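Local coordinates for uncharacterized NTF-2 like protein (PDB 3FKA) that is of unknown function but belongs to the NTF2-like superfamily, in a family named for putative lumazine binding, at residues B[13-16]-B[17-21]; B[42-46]-B[47-51]. All coordinates share one frame; numbering follows the deposited sequence. Where two conformers were deposited one is given.

In the fold
Interaction 1 (13-16 with 17-21) lies in the second half of the long helix 4-24, its centre about 7 Å from the centre of the chain; interaction 2 (42-46 with 47-51) closes the hairpin of strands 38-44 and 47-52, about 17 Å out. Their centres are 23 Å apart, on opposite sides of the chain's centre, and they share no element. The helical contact is half buried: Leu14, Val15, Tyr18 and Val19 face inward. The hairpin is a surface contact, most of whose residues are at least partly exposed. Both rest on backbone bonds, but interaction 1 turns its apolar side chains mainly to its own chain, while His43 of interaction 2 hydrogen-bonds to Asp82 and His106 of the third subunit.

Interaction 1 of 2, residues B[13-16]-B[17-21]; sequences ALVE and TYVMA
Four backbone hydrogen bonds step along this stretch of helix, each amide reaching the carbonyl four residues earlier: Thr17 to Ala13, Tyr18 to Leu14, Val19 to Val15 and Met20 to Glu16. The pair Val19 N and Val15 O, 2.9 Å apart, is nearly linear at hydrogen (169°), while Met20 N to Glu16 O is the longest of the set at 3.1 Å.

The side-chain polar contact is at Thr17. With chi1 at -61°, OG1 sits beside its own backbone N and lies 3.0 Å from Ala13 O, the same oxygen that receives the Thr17 amide; the hydroxyl could instead give its proton elsewhere, so a second bond to this oxygen is only possible.

The apolar contact joins Val15 and Val19, which run alongside each other in the same direction, CG1 of Val15 being 4.1 Å from CG2 of Val19. That CG2 also comes 3.2 Å from Val15 O. Both valines pack on Trp72 of strand 72-80. The Tyr18 ring reaches into the interior, where its OH hydrogen-bonds to Asp99, while Leu14 and Tyr18 both touch Ile33 of helix 27-33.

Glu16 and Ala13 lie on the exposed side. The result is an amphipathic alpha helix laid against the curved sheet, as in the NTF2-like alpha+beta fold.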
ATOM      1  N   ALA B  13     -12.268  -9.099  -9.217  1.00 23.89           N
ATOM      2  CA  ALA B  13     -13.130  -9.350 -10.400  1.00 24.29           C
ATOM      3  C   ALA B  13     -13.211  -8.098 -11.264  1.00 25.04           C
ATOM      4  O   ALA B  13     -13.169  -8.196 -12.492  1.00 25.93           O
ATOM      5  CB  ALA B  13     -14.520  -9.771  -9.996  1.00 23.93           C
ATOM      6  N   LEU B  14     -13.367  -6.939 -10.624  1.00 25.38           N
ATOM      7  CA  LEU B  14     -13.424  -5.652 -11.316  1.00 25.38           C
ATOM      8  C   LEU B  14     -12.160  -5.433 -12.135  1.00 24.73           C
ATOM      9  O   LEU B  14     -12.249  -5.011 -13.287  1.00 24.85           O
ATOM     10  CB  LEU B  14     -13.640  -4.503 -10.328  1.00 25.64           C
ATOM     11  CG  LEU B  14     -13.643  -3.073 -10.882  1.00 26.65           C
ATOM     12  CD1 LEU B  14     -14.778  -2.902 -11.850  1.00 27.57           C
ATOM     13  CD2 LEU B  14     -13.738  -2.048  -9.728  1.00 26.88           C
ATOM     14  N   VAL B  15     -10.989  -5.722 -11.564  1.00 24.80           N
ATOM     15  CA  VAL B  15      -9.719  -5.550 -12.287  1.00 25.05           C
ATOM     16  C   VAL B  15      -9.681  -6.458 -13.525  1.00 25.26           C
ATOM     17  O   VAL B  15      -9.299  -6.025 -14.598  1.00 25.37           O
ATOM     18  CB  VAL B  15      -8.503  -5.833 -11.404  1.00 25.14           C
ATOM     19  CG1 VAL B  15      -7.228  -5.761 -12.242  1.00 24.81           C
ATOM     20  CG2 VAL B  15      -8.442  -4.826 -10.269  1.00 24.73           C
ATOM     21  N   GLU B  16     -10.085  -7.716 -13.364  1.00 26.90           N
ATOM     22  CA  GLU B  16     -10.125  -8.640 -14.487  1.00 28.15           C
ATOM     23  C   GLU B  16     -11.072  -8.125 -15.590  1.00 27.14           C
ATOM     24  O   GLU B  16     -10.732  -8.153 -16.771  1.00 26.46           O
ATOM     25  CB  GLU B  16     -10.539 -10.036 -14.039  1.00 29.35           C
ATOM     26  CG  GLU B  16     -10.551 -11.034 -15.212  1.00 31.19           C
ATOM     27  CD  GLU B  16     -10.738 -12.484 -14.785  1.00 32.12           C
ATOM     28  OE1 GLU B  16     -11.035 -12.768 -13.606  1.00 35.05           O
ATOM     29  OE2 GLU B  16     -10.581 -13.368 -15.655  1.00 35.20           O
ATOM     30  N   THR B  17     -12.239  -7.632 -15.196  1.00 26.07           N
ATOM     31  CA  THR B  17     -13.206  -7.086 -16.141  1.00 25.84           C
ATOM     32  C   THR B  17     -12.609  -5.887 -16.876  1.00 25.67           C
ATOM     33  O   THR B  17     -12.751  -5.751 -18.099  1.00 25.43           O
ATOM     34  CB  THR B  17     -14.515  -6.701 -15.432  1.00 25.76           C
ATOM     35  OG1 THR B  17     -15.080  -7.881 -14.843  1.00 26.40           O
ATOM     36  CG2 THR B  17     -15.482  -6.115 -16.425  1.00 26.45           C
ATOM     37  N   TYR B  18     -11.967  -5.013 -16.101  1.00 25.37           N
ATOM     38  CA  TYR B  18     -11.301  -3.841 -16.642  1.00 26.57           C
ATOM     39  C   TYR B  18     -10.240  -4.173 -17.682  1.00 25.41           C
ATOM     40  O   TYR B  18     -10.307  -3.677 -18.806  1.00 25.19           O
ATOM     41  CB  TYR B  18     -10.706  -2.982 -15.486  1.00 29.10           C
ATOM     42  CG  TYR B  18      -9.542  -2.131 -15.887  1.00 29.59           C
ATOM     43  CD1 TYR B  18      -9.683  -1.147 -16.832  1.00 30.58           C
ATOM     44  CD2 TYR B  18      -8.291  -2.310 -15.297  1.00 30.65           C
ATOM     45  CE1 TYR B  18      -8.620  -0.396 -17.205  1.00 31.04           C
ATOM     46  CE2 TYR B  18      -7.215  -1.565 -15.667  1.00 30.33           C
ATOM     47  CZ  TYR B  18      -7.365  -0.608 -16.624  1.00 30.69           C
ATOM     48  OH  TYR B  18      -6.249   0.133 -16.979  1.00 31.16           O
ATOM     49  N   VAL B  19      -9.313  -5.059 -17.341  1.00 24.22           N
ATOM     50  CA  VAL B  19      -8.212  -5.409 -18.258  0.50 24.37           C
ATOM     51  C   VAL B  19      -8.740  -6.067 -19.542  1.00 24.44           C
ATOM     52  O   VAL B  19      -8.324  -5.707 -20.654  1.00 24.08           O
ATOM     53  CB  VAL B  19      -7.151  -6.296 -17.560  0.50 24.09           C
ATOM     54  CG1 VAL B  19      -6.026  -6.637 -18.502  0.50 23.54           C
ATOM     55  CG2 VAL B  19      -6.589  -5.585 -16.328  0.50 24.14           C
HETATM   56  N   MSE B  20      -9.691  -6.979 -19.395  1.00 24.17           N
HETATM   57  CA  MSE B  20     -10.266  -7.651 -20.569  0.67 24.91           C
HETATM   58  C   MSE B  20     -11.097  -6.712 -21.423  1.00 24.22           C
HETATM   59  O   MSE B  20     -10.998  -6.758 -22.642  1.00 23.24           O
HETATM   60  CB  MSE B  20     -11.114  -8.863 -20.177  0.67 26.23           C
HETATM   61  CG  MSE B  20     -10.373  -9.985 -19.486  0.67 27.26           C
HETATM   62 SE   MSE B  20      -8.747 -10.507 -20.395  0.50 30.35          SE
HETATM   63  CE  MSE B  20      -9.513 -10.719 -22.172  0.67 28.52           C
ATOM     64  N   ALA B  21     -11.910  -5.863 -20.802  1.00 23.78           N
ATOM     65  CA  ALA B  21     -12.742  -4.918 -21.547  1.00 23.48           C
ATOM     66  C   ALA B  21     -11.860  -3.937 -22.321  1.00 24.00           C
ATOM     67  O   ALA B  21     -12.146  -3.593 -23.468  1.00 23.93           O
ATOM     68  CB  ALA B  21     -13.750  -4.191 -20.630  1.00 23.14           C
TER

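Interaction 2 of 2, residues B[42-46]-B[47-51]; sequences GHYEG and ELLWN
His43 and Leu48 face each other as a non-hydrogen-bonded pair of an antiparallel hairpin, both side chains on one face of the sheet. The imidazole presents its edge to the opposite strand: CD2 lies 3.7 Å from Leu48 N, and the carbonyl carbon of Glu47 is in the plane of the ring. A chi1 of -72° swings CG beside the histidine's own backbone N. On the backbone, CA of His43 makes a CA-H...O contact with Glu47 O at 3.3 Å. Both ring nitrogens are engaged by the third subunit, ND1 by its Asp82 and NE2 by its His106, which fixes the rotation of the ring; Leu48 packs on Leu104 of that subunit.

Tyr44, Glu47 and Leu49 project from the other face. CB of Tyr44 meets CD2 of Leu49 at 4.2 Å, diagonally across the strands, and the tyrosine ring stands oblique to that methyl. Tyr44 and Leu49 also rest on Tyr117 of strand 109-119. Glu47 runs out extended beyond CG.

Gly42 is paired with Leu49 by two backbone bonds, of which Leu49 N to Gly42 O (2.9 Å) is nearly straight at the carbonyl, 175°. Tyr44 N to Glu47 O is in the carbonyl plane, whereas Glu47 N approaches Tyr44 O, 3.2 Å away, from well above the Tyr44 carbonyl plane. Glu45 and Gly46, both with positive phi, occupy the two corner positions. This is a beta hairpin with a two-residue loop, Glu45-Gly46, forming a type I' turn, at the edge of the chain's sheet, with its histidine face set against a neighbouring subunit.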
ATOM      1  N   GLY B  42      -2.348  10.545 -17.491  1.00 23.05           N
ATOM      2  CA  GLY B  42      -0.939  10.171 -17.418  1.00 23.99           C
ATOM      3  C   GLY B  42      -0.185  10.896 -18.486  1.00 24.31           C
ATOM      4  O   GLY B  42      -0.781  11.721 -19.205  1.00 25.03           O
ATOM      5  N   HIS B  43       1.123  10.647 -18.534  1.00 25.00           N
ATOM      6  CA  HIS B  43       1.982  11.203 -19.571  1.00 25.78           C
ATOM      7  C   HIS B  43       2.057  10.170 -20.690  1.00 27.93           C
ATOM      8  O   HIS B  43       2.282   8.981 -20.439  1.00 27.27           O
ATOM      9  CB  HIS B  43       3.370  11.587 -19.088  1.00 25.49           C
ATOM     10  CG  HIS B  43       3.370  12.800 -18.226  1.00 24.79           C
ATOM     11  ND1 HIS B  43       3.679  12.768 -16.887  1.00 25.03           N
ATOM     12  CD2 HIS B  43       3.026  14.079 -18.507  1.00 25.27           C
ATOM     13  CE1 HIS B  43       3.549  13.986 -16.388  1.00 25.20           C
ATOM     14  NE2 HIS B  43       3.166  14.801 -17.355  1.00 24.74           N
ATOM     15  N   TYR B  44       1.867  10.647 -21.911  1.00 30.40           N
ATOM     16  CA  TYR B  44       1.884   9.800 -23.076  1.00 33.31           C
ATOM     17  C   TYR B  44       2.577  10.594 -24.162  1.00 33.96           C
ATOM     18  O   TYR B  44       2.143  11.704 -24.483  1.00 33.79           O
ATOM     19  CB  TYR B  44       0.452   9.442 -23.446  1.00 35.47           C
ATOM     20  CG  TYR B  44       0.346   8.387 -24.514  1.00 36.47           C
ATOM     21  CD1 TYR B  44       0.469   7.038 -24.194  1.00 36.78           C
ATOM     22  CD2 TYR B  44       0.087   8.731 -25.834  1.00 36.90           C
ATOM     23  CE1 TYR B  44       0.372   6.055 -25.167  1.00 37.01           C
ATOM     24  CE2 TYR B  44      -0.023   7.758 -26.814  1.00 37.07           C
ATOM     25  CZ  TYR B  44       0.127   6.417 -26.475  1.00 36.88           C
ATOM     26  OH  TYR B  44       0.030   5.440 -27.462  1.00 37.38           O
ATOM     27  N   GLU B  45       3.677  10.040 -24.679  1.00 35.04           N
ATOM     28  CA  GLU B  45       4.482  10.674 -25.720  1.00 36.13           C
ATOM     29  C   GLU B  45       4.968  12.040 -25.220  1.00 35.42           C
ATOM     30  O   GLU B  45       4.898  13.034 -25.936  1.00 35.89           O
ATOM     31  CB  GLU B  45       3.690  10.788 -27.041  1.00 36.80           C
ATOM     32  CG  GLU B  45       3.180   9.430 -27.618  1.00 38.00           C
ATOM     33  CD  GLU B  45       2.253   9.588 -28.841  1.00 38.50           C
ATOM     34  OE1 GLU B  45       1.536  10.613 -28.940  1.00 39.48           O
ATOM     35  OE2 GLU B  45       2.210   8.660 -29.692  1.00 39.99           O
ATOM     36  N   GLY B  46       5.417  12.083 -23.963  1.00 34.33           N
ATOM     37  CA  GLY B  46       5.921  13.310 -23.347  1.00 33.75           C
ATOM     38  C   GLY B  46       4.920  14.383 -22.912  1.00 33.08           C
ATOM     39  O   GLY B  46       5.340  15.394 -22.360  1.00 33.59           O
ATOM     40  N   GLU B  47       3.622  14.189 -23.143  1.00 31.84           N
ATOM     41  CA  GLU B  47       2.627  15.192 -22.760  1.00 31.85           C
ATOM     42  C   GLU B  47       1.547  14.676 -21.848  1.00 29.30           C
ATOM     43  O   GLU B  47       1.269  13.487 -21.813  1.00 28.16           O
ATOM     44  CB  GLU B  47       1.904  15.726 -23.980  1.00 32.95           C
ATOM     45  CG  GLU B  47       2.758  16.479 -24.962  1.00 34.17           C
ATOM     46  CD  GLU B  47       1.914  17.169 -26.004  1.00 34.56           C
ATOM     47  OE1 GLU B  47       0.696  16.843 -26.110  1.00 36.64           O
ATOM     48  OE2 GLU B  47       2.460  18.049 -26.700  1.00 36.80           O
ATOM     49  N   LEU B  48       0.930  15.610 -21.129  1.00 27.45           N
ATOM     50  CA  LEU B  48      -0.165  15.313 -20.235  1.00 26.65           C
ATOM     51  C   LEU B  48      -1.370  14.975 -21.084  1.00 26.00           C
ATOM     52  O   LEU B  48      -1.743  15.764 -21.968  1.00 25.64           O
ATOM     53  CB  LEU B  48      -0.507  16.533 -19.377  1.00 26.65           C
ATOM     54  CG  LEU B  48      -1.701  16.496 -18.428  1.00 26.77           C
ATOM     55  CD1 LEU B  48      -1.533  15.388 -17.396  1.00 26.65           C
ATOM     56  CD2 LEU B  48      -1.884  17.873 -17.761  1.00 26.94           C
ATOM     57  N   LEU B  49      -1.942  13.798 -20.850  1.00 25.75           N
ATOM     58  CA  LEU B  49      -3.129  13.371 -21.562  1.00 25.84           C
ATOM     59  C   LEU B  49      -4.187  13.140 -20.511  1.00 25.07           C
ATOM     60  O   LEU B  49      -4.010  12.256 -19.657  1.00 24.07           O
ATOM     61  CB  LEU B  49      -2.848  12.108 -22.375  1.00 26.81           C
ATOM     62  CG  LEU B  49      -3.997  11.609 -23.259  1.00 27.31           C
ATOM     63  CD1 LEU B  49      -4.456  12.684 -24.246  1.00 27.86           C
ATOM     64  CD2 LEU B  49      -3.619  10.324 -24.023  1.00 27.90           C
ATOM     65  N   TRP B  50      -5.241  13.960 -20.520  1.00 23.64           N
ATOM     66  CA  TRP B  50      -6.350  13.824 -19.586  1.00 23.46           C
ATOM     67  C   TRP B  50      -7.537  13.359 -20.409  1.00 23.56           C
ATOM     68  O   TRP B  50      -8.156  14.163 -21.132  1.00 23.59           O
ATOM     69  CB  TRP B  50      -6.660  15.154 -18.897  1.00 23.75           C
ATOM     70  CG  TRP B  50      -7.638  14.975 -17.774  1.00 23.78           C
ATOM     71  CD1 TRP B  50      -8.965  14.655 -17.869  1.00 24.02           C
ATOM     72  CD2 TRP B  50      -7.369  15.168 -16.390  1.00 23.99           C
ATOM     73  NE1 TRP B  50      -9.525  14.589 -16.624  1.00 24.43           N
ATOM     74  CE2 TRP B  50      -8.563  14.903 -15.694  1.00 24.14           C
ATOM     75  CE3 TRP B  50      -6.224  15.529 -15.670  1.00 23.65           C
ATOM     76  CZ2 TRP B  50      -8.644  14.969 -14.305  1.00 24.06           C
ATOM     77  CZ3 TRP B  50      -6.313  15.602 -14.288  1.00 23.89           C
ATOM     78  CH2 TRP B  50      -7.512  15.337 -13.628  1.00 23.98           C
ATOM     79  N   ASN B  51      -7.879  12.082 -20.282  1.00 24.12           N
ATOM     80  CA  ASN B  51      -8.986  11.499 -21.045  1.00 24.54           C
ATOM     81  C   ASN B  51     -10.283  11.298 -20.300  1.00 24.76           C
ATOM     82  O   ASN B  51     -10.274  10.738 -19.216  1.00 24.73           O
ATOM     83  CB  ASN B  51      -8.593  10.096 -21.533  1.00 25.30           C
ATOM     84  CG  ASN B  51      -7.430  10.097 -22.488  1.00 26.56           C
ATOM     85  OD1 ASN B  51      -7.301  10.972 -23.334  1.00 27.49           O
ATOM     86  ND2 ASN B  51      -6.586   9.071 -22.376  1.00 27.43           N
TER